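Local atomic coordinates of bubble protein (Penicillium brevicompactum, PDB entry 1UOY), a protein that may act as a toxin and may recognise a molecule, or part of one, with a negative surface potential. Residues D10-N15 / G41-V46; T33-C38 / Q47-S52; H26-D31 / S52-T57. All blocks are in the same frame, centred on the assembly; numbering follows the deposited sequence.

Contact 1: residues D10-N15 / G41-V46; sequences DQRRTN and GKWTEV
Asn15 N donates to Trp43 O (2.7 Å, N-H...O 153°), the one direct hydrogen bond between loop residues 10-15 and strand residues 42-46, whose touching parts run at 100° to each other. The main side-chain meeting is that of Arg12 with the indole of Trp43. Arg12 CB sits over one face of the five-membered ring, 3.6 Å from its centroid and close to the ring normal, a CH-pi contact. With CG anti to the carbonyl carbon (chi1 -61°), the arginine chain carries on across the indole, CG lying 3.7 Å from Trp43 CZ2. The guanidinium and indole planes are nearly perpendicular; NH1 donates in the guanidinium plane to Gln11 O and also to Val9 O, while the group makes a cation-pi contact with Phe27. Trp43 belongs to an edge strand of a three-stranded antiparallel sheet. Arg12 of the loop covers one face of its indole, which also packs on Val36 of the central strand and Phe27 of the other edge strand. Nearer the surface, waters take over. One links Thr14 OG1 to Glu45 OE2, a second joins Asn15 OD1 to Glu45 N, and a third donates to Asn15 O and accepts from Lys42 NZ. Beside this last bridge, Lys42 CD rests 3.6 Å from Asn15 O.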
# COMPACT_ATOMS: atom_id res chain seq x y z
N ASP A 10 -2.09 -7.77 0.36
CA ASP A 10 -0.91 -6.89 0.40
C ASP A 10 -1.25 -5.51 -0.16
O ASP A 10 -0.33 -4.74 -0.39
CB ASP A 10 0.27 -7.49 -0.42
CG ASP A 10 -0.04 -7.64 -1.89
OD1 ASP A 10 -1.23 -7.82 -2.25
OD2 ASP A 10 0.92 -7.66 -2.67
N GLN A 11 -2.54 -5.18 -0.33
CA GLN A 11 -2.92 -3.91 -0.94
C GLN A 11 -3.67 -2.99 -0.01
O GLN A 11 -4.45 -3.47 0.85
CB GLN A 11 -3.76 -4.18 -2.18
CG GLN A 11 -2.98 -4.97 -3.20
CD GLN A 11 -3.74 -5.13 -4.48
OE1 GLN A 11 -4.60 -6.02 -4.62
NE2 GLN A 11 -3.47 -4.23 -5.45
N ARG A 12 -3.40 -1.69 -0.15
CA ARG A 12 -4.06 -0.64 0.63
C ARG A 12 -4.36 0.47 -0.32
O ARG A 12 -3.62 0.70 -1.30
CB ARG A 12 -3.17 -0.14 1.78
CG ARG A 12 -2.81 -1.23 2.78
CD ARG A 12 -4.01 -1.61 3.65
NE ARG A 12 -3.63 -2.52 4.73
CZ ARG A 12 -3.47 -3.83 4.62
NH1 ARG A 12 -3.64 -4.44 3.44
NH2 ARG A 12 -3.12 -4.55 5.68
N ARG A 13 -5.46 1.18 -0.09
CA ARG A 13 -5.87 2.20 -1.04
C ARG A 13 -5.10 3.50 -0.81
O ARG A 13 -5.20 4.11 0.28
CB ARG A 13 -7.40 2.40 -0.97
CG ARG A 13 -7.86 3.41 -2.01
CD ARG A 13 -9.42 3.39 -2.11
NE ARG A 13 -9.88 2.11 -2.67
CZ ARG A 13 -9.93 1.81 -3.97
NH1 ARG A 13 -9.55 2.70 -4.89
NH2 ARG A 13 -10.35 0.62 -4.37
N THR A 14 -4.36 3.93 -1.82
CA THR A 14 -3.60 5.16 -1.71
C THR A 14 -4.53 6.32 -1.30
O THR A 14 -5.65 6.48 -1.83
CB THR A 14 -2.89 5.47 -3.03
OG1 THR A 14 -2.21 4.29 -3.47
CG2 THR A 14 -1.90 6.63 -2.87
N ASN A 15 -4.05 7.08 -0.33
CA ASN A 15 -4.70 8.26 0.22
C ASN A 15 -5.85 7.97 1.17
O ASN A 15 -6.49 8.87 1.68
CB ASN A 15 -5.08 9.24 -0.91
CG ASN A 15 -3.88 9.66 -1.69
OD1 ASN A 15 -2.81 9.86 -1.12
ND2 ASN A 15 -4.04 9.78 -3.01
N GLY A 41 -1.43 9.62 8.87
CA GLY A 41 -2.74 9.04 8.87
C GLY A 41 -3.33 8.63 7.56
O GLY A 41 -4.49 8.27 7.51
N LYS A 42 -2.53 8.70 6.50
CA LYS A 42 -3.00 8.30 5.20
C LYS A 42 -1.99 7.42 4.48
O LYS A 42 -0.78 7.59 4.65
CB LYS A 42 -3.23 9.55 4.33
CG LYS A 42 -4.23 10.55 4.92
CD LYS A 42 -5.67 10.00 4.95
CE LYS A 42 -6.65 11.00 5.60
NZ LYS A 42 -7.91 10.35 6.15
N TRP A 43 -2.50 6.46 3.71
CA TRP A 43 -1.59 5.65 2.88
C TRP A 43 -0.99 6.57 1.83
O TRP A 43 -1.68 7.13 1.00
CB TRP A 43 -2.32 4.48 2.21
CG TRP A 43 -2.66 3.43 3.22
CD1 TRP A 43 -3.91 3.12 3.71
CD2 TRP A 43 -1.74 2.59 3.90
NE1 TRP A 43 -3.81 2.15 4.65
CE2 TRP A 43 -2.49 1.80 4.80
CE3 TRP A 43 -0.34 2.42 3.86
CZ2 TRP A 43 -1.91 0.87 5.65
CZ3 TRP A 43 0.25 1.49 4.74
CH2 TRP A 43 -0.54 0.74 5.61
N THR A 44 0.32 6.71 1.85
CA THR A 44 1.03 7.70 1.03
C THR A 44 2.00 6.99 0.14
O THR A 44 2.77 6.13 0.61
CB THR A 44 1.78 8.63 2.01
OG1 THR A 44 0.83 9.27 2.87
CG2 THR A 44 2.55 9.73 1.30
N GLU A 45 1.98 7.34 -1.13
CA GLU A 45 2.90 6.67 -2.07
C GLU A 45 4.34 7.10 -1.81
O GLU A 45 4.63 8.31 -1.79
CB GLU A 45 2.50 6.98 -3.52
CG GLU A 45 3.36 6.21 -4.52
CD GLU A 45 2.83 6.31 -5.92
OE1 GLU A 45 3.36 7.14 -6.69
OE2 GLU A 45 1.87 5.58 -6.23
N VAL A 46 5.18 6.10 -1.53
CA VAL A 46 6.61 6.34 -1.28
C VAL A 46 7.51 5.92 -2.43
O VAL A 46 8.71 6.28 -2.45
CB VAL A 46 7.09 5.68 0.05
CG1 VAL A 46 6.39 6.36 1.24
CG2 VAL A 46 6.83 4.20 0.04
O HOH W 1 -0.36 4.27 -5.45
O HOH W 2 0.17 9.46 -1.99
O HOH W 3 -8.68 9.78 3.59

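Contact 2: residues T33-C38 / Q47-S52; sequences TGVVEC and QDCGSS
Thr33 O receives two backbone N-H groups at the turn that follows strand 42-48: Cys49 N at 2.7 Å, from above the carbonyl plane, and Gly50 N in a weak bond. Gly50 N bonds mainly to Asp48 OD1 (2.9 Å), closing an Asx turn. Asp48 CG lies anti to the backbone N (chi1 -168°). Its OD1 is 3.1 Å from Thr33 O, two acceptors that do not bond to each other. The tight part takes in Thr33 and Gly34. Thr33 lays CG2 against the backbone of Gly50 and Ser51, 3.5 Å from Gly50 O, and its CA points a hydrogen at Ser51 O; its OG1 turns instead to Asp31 OD1. Gly34 CA comes within 3.2 Å of Gln47 O in a second CA-H...O contact. Next to it Val35 N donates to the same Gln47 O (3.0 Å, N-H...O 161°). Val35 CG2 touches Cys49 SG at 4.1 Å, and this sulfur continues into the disulfide with Cys64. The solvent side is looser. There the return bond from Gln47 N to Val35 O is weak, and Gln47 meets Val35 through its CB and then runs outward in an extended chain, with Asp48, Ser51 and Ser52 likewise exposed. The pairs Gly34-Asp48, non-hydrogen-bonded, and Val35-Gln47, hydrogen-bonded, are the open end of the antiparallel beta hairpin formed by strands 34-39 and 42-48.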
# COMPACT_ATOMS: atom_id res chain seq x y z
N THR A 33 0.71 0.22 -8.97
CA THR A 33 1.69 1.12 -9.58
C THR A 33 2.50 1.90 -8.57
O THR A 33 3.38 2.66 -8.95
CB THR A 33 1.09 2.16 -10.58
OG1 THR A 33 0.23 3.06 -9.87
CG2 THR A 33 0.33 1.44 -11.71
N GLY A 34 2.24 1.64 -7.27
CA GLY A 34 3.01 2.32 -6.26
C GLY A 34 3.06 1.55 -4.95
O GLY A 34 2.21 0.72 -4.68
N VAL A 35 4.11 1.83 -4.21
CA VAL A 35 4.31 1.32 -2.87
C VAL A 35 3.81 2.40 -1.94
O VAL A 35 4.17 3.60 -2.11
CB VAL A 35 5.77 1.11 -2.59
CG1 VAL A 35 5.96 0.62 -1.13
CG2 VAL A 35 6.30 0.05 -3.57
N VAL A 36 2.99 2.05 -0.93
CA VAL A 36 2.47 3.05 0.02
C VAL A 36 2.90 2.74 1.46
O VAL A 36 3.11 1.57 1.84
CB VAL A 36 0.92 3.14 -0.06
CG1 VAL A 36 0.48 3.66 -1.47
CG2 VAL A 36 0.25 1.75 0.12
N GLU A 37 2.93 3.80 2.27
CA GLU A 37 3.34 3.71 3.68
C GLU A 37 2.37 4.60 4.43
O GLU A 37 1.94 5.63 3.92
CB GLU A 37 4.79 4.23 3.84
CG GLU A 37 5.32 4.08 5.28
CD GLU A 37 6.71 4.61 5.43
OE1 GLU A 37 7.51 4.56 4.47
OE2 GLU A 37 7.03 5.08 6.53
N CYS A 38 2.06 4.26 5.68
CA CYS A 38 1.16 5.08 6.47
C CYS A 38 1.91 6.28 7.03
O CYS A 38 2.78 6.12 7.88
CB CYS A 38 0.58 4.21 7.57
SG CYS A 38 -0.68 5.13 8.53
N GLN A 47 6.96 5.20 -3.40
CA GLN A 47 7.71 4.86 -4.59
C GLN A 47 6.71 4.65 -5.69
O GLN A 47 5.67 4.00 -5.51
CB GLN A 47 8.54 3.60 -4.44
CG GLN A 47 9.40 3.33 -5.71
CD GLN A 47 10.29 2.08 -5.57
OE1 GLN A 47 10.50 1.54 -4.47
NE2 GLN A 47 10.83 1.63 -6.68
N ASP A 48 6.98 5.27 -6.84
CA ASP A 48 6.13 5.09 -8.01
C ASP A 48 6.73 3.99 -8.85
O ASP A 48 7.83 4.17 -9.43
CB ASP A 48 6.10 6.40 -8.82
CG ASP A 48 5.04 6.42 -9.88
OD1 ASP A 48 4.43 5.36 -10.18
OD2 ASP A 48 4.79 7.52 -10.46
N CYS A 49 6.06 2.84 -8.93
CA CYS A 49 6.53 1.75 -9.74
C CYS A 49 6.36 2.02 -11.22
O CYS A 49 7.00 1.38 -12.04
CB CYS A 49 5.77 0.45 -9.36
SG CYS A 49 5.88 -0.01 -7.61
N GLY A 50 5.49 2.98 -11.53
CA GLY A 50 5.22 3.32 -12.93
C GLY A 50 4.22 2.33 -13.47
O GLY A 50 3.03 2.65 -13.55
N SER A 51 4.71 1.16 -13.82
CA SER A 51 3.84 0.06 -14.23
C SER A 51 3.28 -0.65 -12.95
O SER A 51 3.72 -0.38 -11.80
CB SER A 51 4.62 -0.92 -15.07
OG SER A 51 5.75 -1.38 -14.31
N SER A 52 2.32 -1.53 -13.18
CA SER A 52 1.58 -2.22 -12.11
C SER A 52 2.34 -3.39 -11.52
O SER A 52 1.80 -4.47 -11.45
CB SER A 52 0.23 -2.70 -12.67
OG SER A 52 0.42 -3.42 -13.88

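Contact 3: residues H26-D31 / S52-T57; sequences HFCGCD and SSCKGT
Cys28 SG and Cys54 SG are joined covalently at 2.0 Å, a disulfide that ties strand 26-28 of the three-stranded antiparallel sheet to strand 55-57, which pairs with strand 60-63. The N-to-C directions of strands 26-28 and 55-57 are 124° apart. No direct hydrogen bond links the two segments; the disulfide joins them covalently. Both cysteines point their CB toward the partner, but the sulfurs leave differently: SG of Cys28 is anti to its carbonyl carbon (chi1 -67°), SG of Cys54 anti to its backbone N. The C-S-S-C torsion of -85° sets the two CB-SG bonds nearly perpendicular about the S-S bond. Cys28 SG also lies 3.3 Å from Lys55 N, so the bridge lies against the start of strand 55-57. Both cysteines are buried, with Ala62 against the two of them and Val35 against Cys54.

At one end of the contact the CB of Phe27 starts away from residues 52-57, yet its ring comes back toward them until CE1 is 3.5 Å from Thr57 O, an oblique approach. At the other end Ser52 CB packs on Asp31 O at 3.2 Å, beside the Asp31 carboxylate, whose OD1 accepts from Thr33 OG1 or donates to it. One water bridges the segments, donating to His26 O and Thr57 O, 2.9 Å from each oxygen.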
# COMPACT_ATOMS: atom_id res chain seq x y z
N HIS A 26 5.30 -1.31 4.37
CA HIS A 26 5.04 -0.94 2.97
C HIS A 26 4.08 -1.93 2.35
O HIS A 26 4.27 -3.15 2.43
CB HIS A 26 6.36 -0.96 2.21
CG HIS A 26 7.17 0.25 2.46
ND1 HIS A 26 8.36 0.48 1.81
CD2 HIS A 26 6.95 1.31 3.27
CE1 HIS A 26 8.84 1.65 2.22
NE2 HIS A 26 8.00 2.16 3.10
N PHE A 27 3.04 -1.38 1.75
CA PHE A 27 2.02 -2.14 1.04
C PHE A 27 1.94 -1.67 -0.40
O PHE A 27 2.62 -0.71 -0.77
CB PHE A 27 0.64 -1.97 1.72
CG PHE A 27 0.54 -2.71 3.03
CD1 PHE A 27 0.20 -4.05 3.05
CD2 PHE A 27 0.80 -2.08 4.22
CE1 PHE A 27 0.10 -4.75 4.28
CE2 PHE A 27 0.72 -2.76 5.46
CZ PHE A 27 0.37 -4.09 5.49
N CYS A 28 1.15 -2.36 -1.23
CA CYS A 28 0.95 -1.95 -2.61
C CYS A 28 -0.35 -1.20 -2.73
O CYS A 28 -1.32 -1.53 -2.04
CB CYS A 28 0.85 -3.16 -3.50
SG CYS A 28 2.39 -4.08 -3.62
N GLY A 29 -0.40 -0.18 -3.61
CA GLY A 29 -1.66 0.48 -3.90
C GLY A 29 -2.54 -0.48 -4.69
O GLY A 29 -2.13 -1.57 -5.12
N CYS A 30 -3.79 -0.08 -4.88
CA CYS A 30 -4.73 -0.95 -5.55
C CYS A 30 -4.35 -1.32 -6.98
O CYS A 30 -4.55 -2.47 -7.39
CB CYS A 30 -6.15 -0.39 -5.52
SG CYS A 30 -6.69 0.19 -3.88
N ASP A 31 -3.82 -0.36 -7.73
CA ASP A 31 -3.41 -0.70 -9.09
C ASP A 31 -2.00 -1.18 -9.24
O ASP A 31 -1.55 -1.44 -10.35
CB ASP A 31 -3.71 0.46 -10.05
CG ASP A 31 -2.85 1.67 -9.83
OD1 ASP A 31 -1.87 1.63 -9.05
OD2 ASP A 31 -3.15 2.72 -10.49
N SER A 52 2.32 -1.53 -13.18
CA SER A 52 1.58 -2.22 -12.11
C SER A 52 2.34 -3.39 -11.52
O SER A 52 1.80 -4.47 -11.45
CB SER A 52 0.23 -2.70 -12.67
OG SER A 52 0.42 -3.42 -13.88
N SER A 53 3.58 -3.16 -11.10
CA SER A 53 4.44 -4.25 -10.67
C SER A 53 4.60 -4.51 -9.19
O SER A 53 5.27 -5.48 -8.81
CB SER A 53 5.83 -4.03 -11.26
OG SER A 53 6.45 -2.91 -10.61
N CYS A 54 4.00 -3.68 -8.35
CA CYS A 54 4.22 -3.85 -6.90
C CYS A 54 3.76 -5.21 -6.36
O CYS A 54 2.74 -5.73 -6.81
CB CYS A 54 3.48 -2.73 -6.17
SG CYS A 54 3.70 -2.70 -4.35
N LYS A 55 4.54 -5.77 -5.43
CA LYS A 55 4.09 -7.00 -4.73
C LYS A 55 4.59 -6.94 -3.29
O LYS A 55 5.66 -6.38 -3.00
CB LYS A 55 4.60 -8.31 -5.37
CG LYS A 55 6.12 -8.44 -5.41
CD LYS A 55 6.65 -7.66 -6.65
CE LYS A 55 8.06 -8.05 -7.04
NZ LYS A 55 8.52 -7.21 -8.18
N GLY A 56 3.80 -7.50 -2.38
CA GLY A 56 4.21 -7.55 -1.00
C GLY A 56 3.45 -8.65 -0.31
O GLY A 56 3.00 -9.64 -0.93
N THR A 57 3.33 -8.50 1.00
CA THR A 57 2.63 -9.50 1.80
C THR A 57 1.61 -8.83 2.71
O THR A 57 1.53 -7.61 2.84
CB THR A 57 3.61 -10.29 2.73
OG1 THR A 57 3.96 -9.51 3.90
CG2 THR A 57 4.89 -10.67 2.00
O HOH W 4 2.86 -5.48 1.31

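All three contacts lie within 10 Å of one another, centre to centre, contacts 2 and 3 being nearest at about 6 Å. They share one antiparallel sheet, ordered 26-28, 34-39, 42-48: contact 2 joins its central strand to strand 42-48, contact 1 lays loop 10-15 against that same strand, and contact 3 ties the opposite edge to strand 55-57. Along the chain contact 2 is nested inside the loop closed by contact 3, whereas contact 1 crosses both. Backbone bonding of Arg12 with Cys28, and the Asp10 carboxylate with Gly56 N, carry contact 1 into contact 3. In this helix-free 64-residue chain, loop 10-15 and strand 55-57 are thus held to the three-stranded sheet, the latter through the Cys28-Cys54 disulfide.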